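Local coordinates for protein genome packaging NTPase B204 (Sulfolobus turreted icosahedral virus 2, PDB 4KFU) that probably hydrolyses ATP to power the packaging of viral DNA into the capsid, as a P-loop ATPase of the FtsK-HerA superfamily, at residues Ile6-Leu20 with Leu143-Phe157. Numbering follows the deposited sequence.
With MG (magnesium ion), chain K; ACP (phosphomethylphosphonic acid adenylate ester), chain E.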
loop_
_atom_site.group_PDB
_atom_site.type_symbol
_atom_site.label_atom_id
_atom_site.label_comp_id
_atom_site.label_asym_id
_atom_site.label_seq_id
_atom_site.Cartn_x
_atom_site.Cartn_y
_atom_site.Cartn_z
ATOM N N ILE A 6 -3.890 6.096 -5.049
ATOM C CA ILE A 6 -3.990 4.911 -4.219
ATOM C C ILE A 6 -3.401 3.764 -5.048
ATOM O O ILE A 6 -3.866 3.478 -6.163
ATOM C CB ILE A 6 -5.434 4.595 -3.824
ATOM C CG1 ILE A 6 -5.965 5.696 -2.882
ATOM C CG2 ILE A 6 -5.498 3.250 -3.125
ATOM C CD1 ILE A 6 -7.470 5.660 -2.621
ATOM N N VAL A 7 -2.346 3.149 -4.523
ATOM C CA VAL A 7 -1.683 2.038 -5.199
ATOM C C VAL A 7 -1.806 0.803 -4.328
ATOM O O VAL A 7 -1.553 0.848 -3.114
ATOM C CB VAL A 7 -0.195 2.330 -5.456
ATOM C CG1 VAL A 7 0.478 1.138 -6.114
ATOM C CG2 VAL A 7 -0.043 3.561 -6.317
ATOM N N VAL A 8 -2.209 -0.304 -4.944
ATOM C CA VAL A 8 -2.382 -1.545 -4.209
ATOM C C VAL A 8 -1.476 -2.614 -4.797
ATOM O O VAL A 8 -1.507 -2.875 -6.012
ATOM C CB VAL A 8 -3.848 -2.006 -4.232
ATOM C CG1 VAL A 8 -4.016 -3.297 -3.431
ATOM C CG2 VAL A 8 -4.755 -0.893 -3.659
ATOM N N LEU A 9 -0.646 -3.210 -3.944
ATOM C CA LEU A 9 0.232 -4.286 -4.387
ATOM C C LEU A 9 -0.246 -5.620 -3.824
ATOM O O LEU A 9 -0.461 -5.760 -2.614
ATOM C CB LEU A 9 1.663 -4.044 -3.923
ATOM C CG LEU A 9 2.235 -2.638 -4.021
ATOM C CD1 LEU A 9 3.641 -2.657 -3.441
ATOM C CD2 LEU A 9 2.253 -2.163 -5.463
ATOM N N VAL A 10 -0.394 -6.606 -4.703
ATOM C CA VAL A 10 -0.839 -7.934 -4.294
ATOM C C VAL A 10 0.175 -8.969 -4.741
ATOM O O VAL A 10 0.525 -9.037 -5.925
ATOM C CB VAL A 10 -2.183 -8.301 -4.914
ATOM C CG1 VAL A 10 -2.647 -9.661 -4.374
ATOM C CG2 VAL A 10 -3.220 -7.199 -4.624
ATOM N N GLY A 11 0.643 -9.784 -3.806
ATOM C CA GLY A 11 1.617 -10.799 -4.165
ATOM C C GLY A 11 1.898 -11.771 -3.044
ATOM O O GLY A 11 1.954 -11.369 -1.878
ATOM N N ARG A 12 2.079 -13.047 -3.397
ATOM C CA ARG A 12 2.406 -14.080 -2.413
ATOM C C ARG A 12 3.675 -13.735 -1.626
ATOM O O ARG A 12 4.485 -12.899 -2.057
ATOM C CB ARG A 12 2.571 -15.441 -3.110
ATOM N N LYS A 13 3.831 -14.339 -0.450
ATOM C CA LYS A 13 5.060 -14.172 0.321
ATOM C C LYS A 13 6.267 -14.516 -0.555
ATOM O O LYS A 13 6.262 -15.539 -1.243
ATOM C CB LYS A 13 5.034 -15.065 1.563
ATOM C CG LYS A 13 6.307 -15.007 2.394
ATOM C CD LYS A 13 6.168 -15.763 3.720
ATOM C CE LYS A 13 5.371 -14.958 4.730
ATOM N NZ LYS A 13 5.899 -13.570 4.800
ATOM N N LYS A 14 7.273 -13.641 -0.534
ATOM C CA LYS A 14 8.474 -13.746 -1.364
ATOM C C LYS A 14 8.245 -13.449 -2.857
ATOM O O LYS A 14 9.141 -13.675 -3.670
ATOM C CB LYS A 14 9.172 -15.108 -1.196
ATOM C CG LYS A 14 9.390 -15.549 0.242
ATOM C CD LYS A 14 10.352 -14.632 0.994
ATOM C CE LYS A 14 10.446 -15.033 2.471
ATOM N NZ LYS A 14 11.554 -14.323 3.176
ATOM N N SER A 15 7.065 -12.944 -3.216
ATOM C CA SER A 15 6.794 -12.537 -4.603
ATOM C C SER A 15 7.641 -11.355 -5.070
ATOM O O SER A 15 7.939 -11.236 -6.264
ATOM C CB SER A 15 5.318 -12.188 -4.808
ATOM O OG SER A 15 4.942 -11.094 -3.979
ATOM N N GLY A 16 7.997 -10.467 -4.142
ATOM C CA GLY A 16 8.776 -9.295 -4.491
ATOM C C GLY A 16 8.035 -7.985 -4.298
ATOM O O GLY A 16 8.519 -6.936 -4.716
ATOM N N LYS A 17 6.870 -8.023 -3.653
ATOM C CA LYS A 17 6.081 -6.796 -3.473
ATOM C C LYS A 17 6.739 -5.762 -2.537
ATOM O O LYS A 17 6.705 -4.566 -2.818
ATOM C CB LYS A 17 4.647 -7.110 -3.012
ATOM C CG LYS A 17 4.535 -7.676 -1.603
ATOM C CD LYS A 17 3.123 -8.160 -1.318
ATOM C CE LYS A 17 3.034 -8.909 0.013
ATOM N NZ LYS A 17 3.695 -10.258 -0.081
ATOM N N SER A 18 7.330 -6.217 -1.433
ATOM C CA SER A 18 8.019 -5.293 -0.526
ATOM C C SER A 18 9.297 -4.788 -1.169
ATOM O O SER A 18 9.715 -3.657 -0.929
ATOM C CB SER A 18 8.339 -5.960 0.807
ATOM O OG SER A 18 7.184 -6.052 1.605
ATOM N N TYR A 19 9.910 -5.637 -1.986
ATOM C CA TYR A 19 11.108 -5.260 -2.734
ATOM C C TYR A 19 10.770 -4.108 -3.670
ATOM O O TYR A 19 11.542 -3.164 -3.818
ATOM C CB TYR A 19 11.614 -6.459 -3.530
ATOM C CG TYR A 19 13.025 -6.326 -4.075
ATOM C CD1 TYR A 19 14.126 -6.708 -3.309
ATOM C CD2 TYR A 19 13.253 -5.838 -5.357
ATOM C CE1 TYR A 19 15.422 -6.599 -3.805
ATOM C CE2 TYR A 19 14.540 -5.722 -5.859
ATOM C CZ TYR A 19 15.619 -6.105 -5.078
ATOM O OH TYR A 19 16.890 -5.992 -5.578
ATOM N N LEU A 20 9.609 -4.204 -4.311
ATOM C CA LEU A 20 9.073 -3.120 -5.131
ATOM C C LEU A 20 8.930 -1.810 -4.335
ATOM O O LEU A 20 9.273 -0.726 -4.815
ATOM C CB LEU A 20 7.708 -3.541 -5.695
ATOM C CG LEU A 20 7.251 -2.914 -7.009
ATOM C CD1 LEU A 20 8.308 -3.090 -8.081
ATOM C CD2 LEU A 20 5.925 -3.545 -7.454
ATOM N N LEU A 143 -8.375 -8.384 1.328
ATOM C CA LEU A 143 -8.854 -7.011 1.559
ATOM C C LEU A 143 -10.304 -6.768 1.143
ATOM O O LEU A 143 -10.835 -7.480 0.289
ATOM C CB LEU A 143 -7.965 -6.021 0.800
ATOM C CG LEU A 143 -6.454 -6.150 0.984
ATOM C CD1 LEU A 143 -5.730 -5.100 0.154
ATOM C CD2 LEU A 143 -6.069 -6.046 2.466
ATOM N N MET A 144 -10.911 -5.727 1.717
ATOM C CA MET A 144 -12.215 -5.253 1.288
ATOM C C MET A 144 -12.209 -4.968 -0.203
ATOM O O MET A 144 -11.326 -4.273 -0.690
ATOM C CB MET A 144 -12.558 -3.939 2.013
ATOM C CG MET A 144 -13.028 -4.107 3.436
ATOM S SD MET A 144 -12.696 -2.639 4.451
ATOM C CE MET A 144 -12.444 -1.419 3.202
ATOM N N PRO A 145 -13.188 -5.519 -0.942
ATOM C CA PRO A 145 -13.260 -5.274 -2.389
ATOM C C PRO A 145 -13.290 -3.789 -2.739
ATOM O O PRO A 145 -12.787 -3.429 -3.802
ATOM C CB PRO A 145 -14.578 -5.942 -2.787
ATOM C CG PRO A 145 -14.755 -7.029 -1.786
ATOM C CD PRO A 145 -14.205 -6.488 -0.494
ATOM N N ILE A 146 -13.824 -2.934 -1.865
ATOM C CA ILE A 146 -13.831 -1.498 -2.174
ATOM C C ILE A 146 -12.440 -0.887 -2.310
ATOM O O ILE A 146 -12.264 0.107 -3.022
ATOM C CB ILE A 146 -14.708 -0.659 -1.217
ATOM C CG1 ILE A 146 -14.282 -0.858 0.250
ATOM C CG2 ILE A 146 -16.172 -1.010 -1.421
ATOM C CD1 ILE A 146 -14.892 0.168 1.183
ATOM N N VAL A 147 -11.448 -1.474 -1.645
ATOM C CA VAL A 147 -10.057 -1.074 -1.892
ATOM C C VAL A 147 -9.690 -1.148 -3.374
ATOM O O VAL A 147 -9.047 -0.238 -3.916
ATOM C CB VAL A 147 -9.044 -1.924 -1.075
ATOM C CG1 VAL A 147 -7.610 -1.633 -1.518
ATOM C CG2 VAL A 147 -9.199 -1.659 0.415
ATOM N N TYR A 148 -10.096 -2.222 -4.052
ATOM C CA TYR A 148 -9.752 -2.334 -5.468
ATOM C C TYR A 148 -10.591 -1.406 -6.340
ATOM O O TYR A 148 -10.106 -0.921 -7.360
ATOM C CB TYR A 148 -9.827 -3.788 -5.961
ATOM C CG TYR A 148 -9.020 -4.724 -5.099
ATOM C CD1 TYR A 148 -7.635 -4.693 -5.132
ATOM C CD2 TYR A 148 -9.639 -5.620 -4.228
ATOM C CE1 TYR A 148 -6.874 -5.545 -4.330
ATOM C CE2 TYR A 148 -8.882 -6.469 -3.405
ATOM C CZ TYR A 148 -7.495 -6.422 -3.480
ATOM O OH TYR A 148 -6.732 -7.261 -2.692
ATOM N N LYS A 149 -11.836 -1.154 -5.946
ATOM C CA LYS A 149 -12.679 -0.240 -6.708
ATOM C C LYS A 149 -12.196 1.212 -6.586
ATOM O O LYS A 149 -12.364 2.018 -7.508
ATOM C CB LYS A 149 -14.129 -0.341 -6.245
ATOM C CG LYS A 149 -14.721 -1.756 -6.284
ATOM C CD LYS A 149 -14.564 -2.410 -7.655
ATOM C CE LYS A 149 -15.325 -1.658 -8.720
ATOM N NZ LYS A 149 -16.006 -2.595 -9.665
ATOM N N GLN A 150 -11.585 1.541 -5.452
ATOM C CA GLN A 150 -11.124 2.910 -5.206
ATOM C C GLN A 150 -9.672 3.165 -5.608
ATOM O O GLN A 150 -9.211 4.316 -5.625
ATOM C CB GLN A 150 -11.306 3.267 -3.723
ATOM C CG GLN A 150 -12.752 3.363 -3.286
ATOM C CD GLN A 150 -13.554 4.331 -4.139
ATOM O OE1 GLN A 150 -14.521 3.941 -4.793
ATOM N NE2 GLN A 150 -13.153 5.600 -4.137
ATOM N N ALA A 151 -8.937 2.106 -5.911
ATOM C CA ALA A 151 -7.523 2.250 -6.262
ATOM C C ALA A 151 -7.347 2.997 -7.590
ATOM O O ALA A 151 -8.270 3.042 -8.416
ATOM C CB ALA A 151 -6.865 0.879 -6.324
ATOM N N ASP A 152 -6.169 3.587 -7.792
ATOM C CA ASP A 152 -5.811 4.155 -9.094
ATOM C C ASP A 152 -4.926 3.187 -9.862
ATOM O O ASP A 152 -4.976 3.116 -11.092
ATOM C CB ASP A 152 -5.077 5.481 -8.926
ATOM C CG ASP A 152 -5.919 6.519 -8.232
ATOM O OD1 ASP A 152 -6.806 7.098 -8.900
ATOM O OD2 ASP A 152 -5.708 6.740 -7.017
ATOM N N LEU A 153 -4.112 2.446 -9.116
ATOM C CA LEU A 153 -3.180 1.476 -9.682
ATOM C C LEU A 153 -3.228 0.198 -8.866
ATOM O O LEU A 153 -3.167 0.232 -7.635
ATOM C CB LEU A 153 -1.753 2.018 -9.657
ATOM C CG LEU A 153 -1.395 3.126 -10.651
ATOM C CD1 LEU A 153 0.090 3.443 -10.580
ATOM C CD2 LEU A 153 -1.779 2.733 -12.071
ATOM N N ILE A 154 -3.340 -0.938 -9.540
ATOM C CA ILE A 154 -3.275 -2.222 -8.846
ATOM C C ILE A 154 -2.158 -3.048 -9.468
ATOM O O ILE A 154 -2.147 -3.287 -10.682
ATOM C CB ILE A 154 -4.610 -2.989 -8.900
ATOM C CG1 ILE A 154 -5.753 -2.112 -8.377
ATOM C CG2 ILE A 154 -4.529 -4.258 -8.089
ATOM C CD1 ILE A 154 -7.151 -2.706 -8.644
ATOM N N ILE A 155 -1.213 -3.468 -8.631
ATOM C CA ILE A 155 -0.069 -4.241 -9.094
ATOM C C ILE A 155 -0.198 -5.676 -8.594
ATOM O O ILE A 155 -0.478 -5.902 -7.414
ATOM C CB ILE A 155 1.265 -3.606 -8.630
ATOM C CG1 ILE A 155 1.465 -2.251 -9.323
ATOM C CG2 ILE A 155 2.435 -4.545 -8.900
ATOM C CD1 ILE A 155 2.738 -1.536 -8.956
ATOM N N MET A 156 -0.026 -6.646 -9.494
ATOM C CA MET A 156 -0.202 -8.050 -9.127
ATOM C C MET A 156 0.951 -8.928 -9.594
ATOM O O MET A 156 1.434 -8.782 -10.727
ATOM C CB MET A 156 -1.526 -8.578 -9.704
ATOM C CG MET A 156 -2.753 -7.988 -9.023
ATOM S SD MET A 156 -4.276 -8.233 -9.958
ATOM C CE MET A 156 -4.077 -7.045 -11.244
ATOM N N PHE A 157 1.396 -9.831 -8.718
ATOM C CA PHE A 157 2.392 -10.851 -9.090
ATOM C C PHE A 157 1.664 -12.159 -9.396
ATOM O O PHE A 157 0.445 -12.235 -9.278
ATOM C CB PHE A 157 3.418 -11.059 -7.970
ATOM C CG PHE A 157 4.317 -9.864 -7.742
ATOM C CD1 PHE A 157 5.617 -9.849 -8.230
ATOM C CD2 PHE A 157 3.851 -8.743 -7.065
ATOM C CE1 PHE A 157 6.459 -8.737 -8.030
ATOM C CE2 PHE A 157 4.692 -7.620 -6.855
ATOM C CZ PHE A 157 5.991 -7.623 -7.350
HETATM MG MG MG K . 6.913 -8.026 2.443
HETATM P PG ACP E . 7.194 -11.060 3.114
HETATM O O1G ACP E . 5.834 -11.909 3.107
HETATM O O2G ACP E . 6.811 -9.515 3.315
HETATM O O3G ACP E . 8.077 -11.531 4.212
HETATM P PB ACP E . 7.450 -10.224 0.222
HETATM O O1B ACP E . 7.253 -8.703 0.700
HETATM O O2B ACP E . 6.209 -10.791 -0.336
HETATM C C3B ACP E . 8.067 -11.300 1.544
HETATM P PA ACP E . 9.928 -9.348 -0.845
HETATM O O1A ACP E . 10.321 -9.216 0.608
HETATM O O2A ACP E . 9.684 -8.121 -1.698
HETATM O O3A ACP E . 8.577 -10.234 -0.944
HETATM O "O5'" ACP E . 11.058 -10.193 -1.618
HETATM C "C5'" ACP E . 11.539 -11.465 -1.189
HETATM C "C4'" ACP E . 12.910 -11.696 -1.836
HETATM O "O4'" ACP E . 12.857 -11.809 -3.265
HETATM C "C3'" ACP E . 13.861 -10.546 -1.537
HETATM O "O3'" ACP E . 14.785 -10.935 -0.514
HETATM C "C2'" ACP E . 14.628 -10.300 -2.814
HETATM O "O2'" ACP E . 15.955 -10.756 -2.578
HETATM C "C1'" ACP E . 13.973 -11.157 -3.889
HETATM N N9 ACP E . 13.501 -10.232 -4.953
HETATM C C8 ACP E . 12.314 -9.595 -4.968
HETATM N N7 ACP E . 12.187 -8.819 -6.079
HETATM C C5 ACP E . 13.320 -8.945 -6.792
HETATM C C6 ACP E . 13.845 -8.403 -8.066
HETATM N N6 ACP E . 13.139 -7.536 -8.826
HETATM N N1 ACP E . 15.082 -8.795 -8.446
HETATM C C2 ACP E . 15.814 -9.653 -7.707
HETATM N N3 ACP E . 15.398 -10.186 -6.544
HETATM C C4 ACP E . 14.179 -9.877 -6.042
HETATM O O HOH W 1 -1.349 -11.400 -7.185
HETATM O O HOH W 2 4.900 -7.472 2.454
HETATM O O HOH W 3 6.695 -7.153 4.337
HETATM O O HOH W 4 8.951 -8.177 2.835
#
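Ile6 opens the pairing of strand 6-10 with the parallel strand 153-156, and both its backbone polar atoms are taken by the other segment. Its N gives a nearly straight bond (173°) to Asp152 OD2, 2.8 Å away, on the carboxylate's anti lone pair, while Ile6 O receives two amides, Asp152 N in the carbonyl plane and Leu153 N nearly along the C=O axis. The other carboxylate oxygen, Asp152 OD1, is held by a salt bridge to Arg127 and a hydrogen bond from Asn194. Further along, Val8 N reaches Leu153 O, Ile155 N reaches Val8 O at 2.7 Å, Val10 N reaches Ile155 O, and Phe157 N reaches Val10 O; Val7 and Leu9 turn their backbone bonds to strand 131-137 instead. Strand 6-10 thus lies inside the sheet of this P-loop ATPase and leads directly into the Walker A loop and helix 17-31. Phe157 packs against that loop and the first turn of the helix: Ser15 OG lies 3.9 Å above one ring face, offset toward the rim, Val10 O meets the ring edge in plane, and Lys17 CA sits 3.7 Å from CE2 of Phe157. With chi1 at 61°, Ser15 OG sits between N and C of its own backbone and donates to Arg12 O, which also accepts Ser15 N in a type II turn. Lys17 NZ bonds Gly11 O from above the carbonyl plane, Gln138 OE1, and O2B of the bound nucleotide analogue at 2.6 Å, while Ser18 OG ligates magnesium. On the sheet face carrying Val8 and Val10, helix 145-150 packs through Val147 CG1, 3.6 Å from Val8 CG2, and through Tyr148, whose ring edge meets Val10 CG2 and whose OH bonds Val140 O. On the opposite face, Leu9 and Ile155 lie side by side, Leu9 CD2 3.6 Å from Ile155 CD1, and Leu20 meets Ile155 tip to tip.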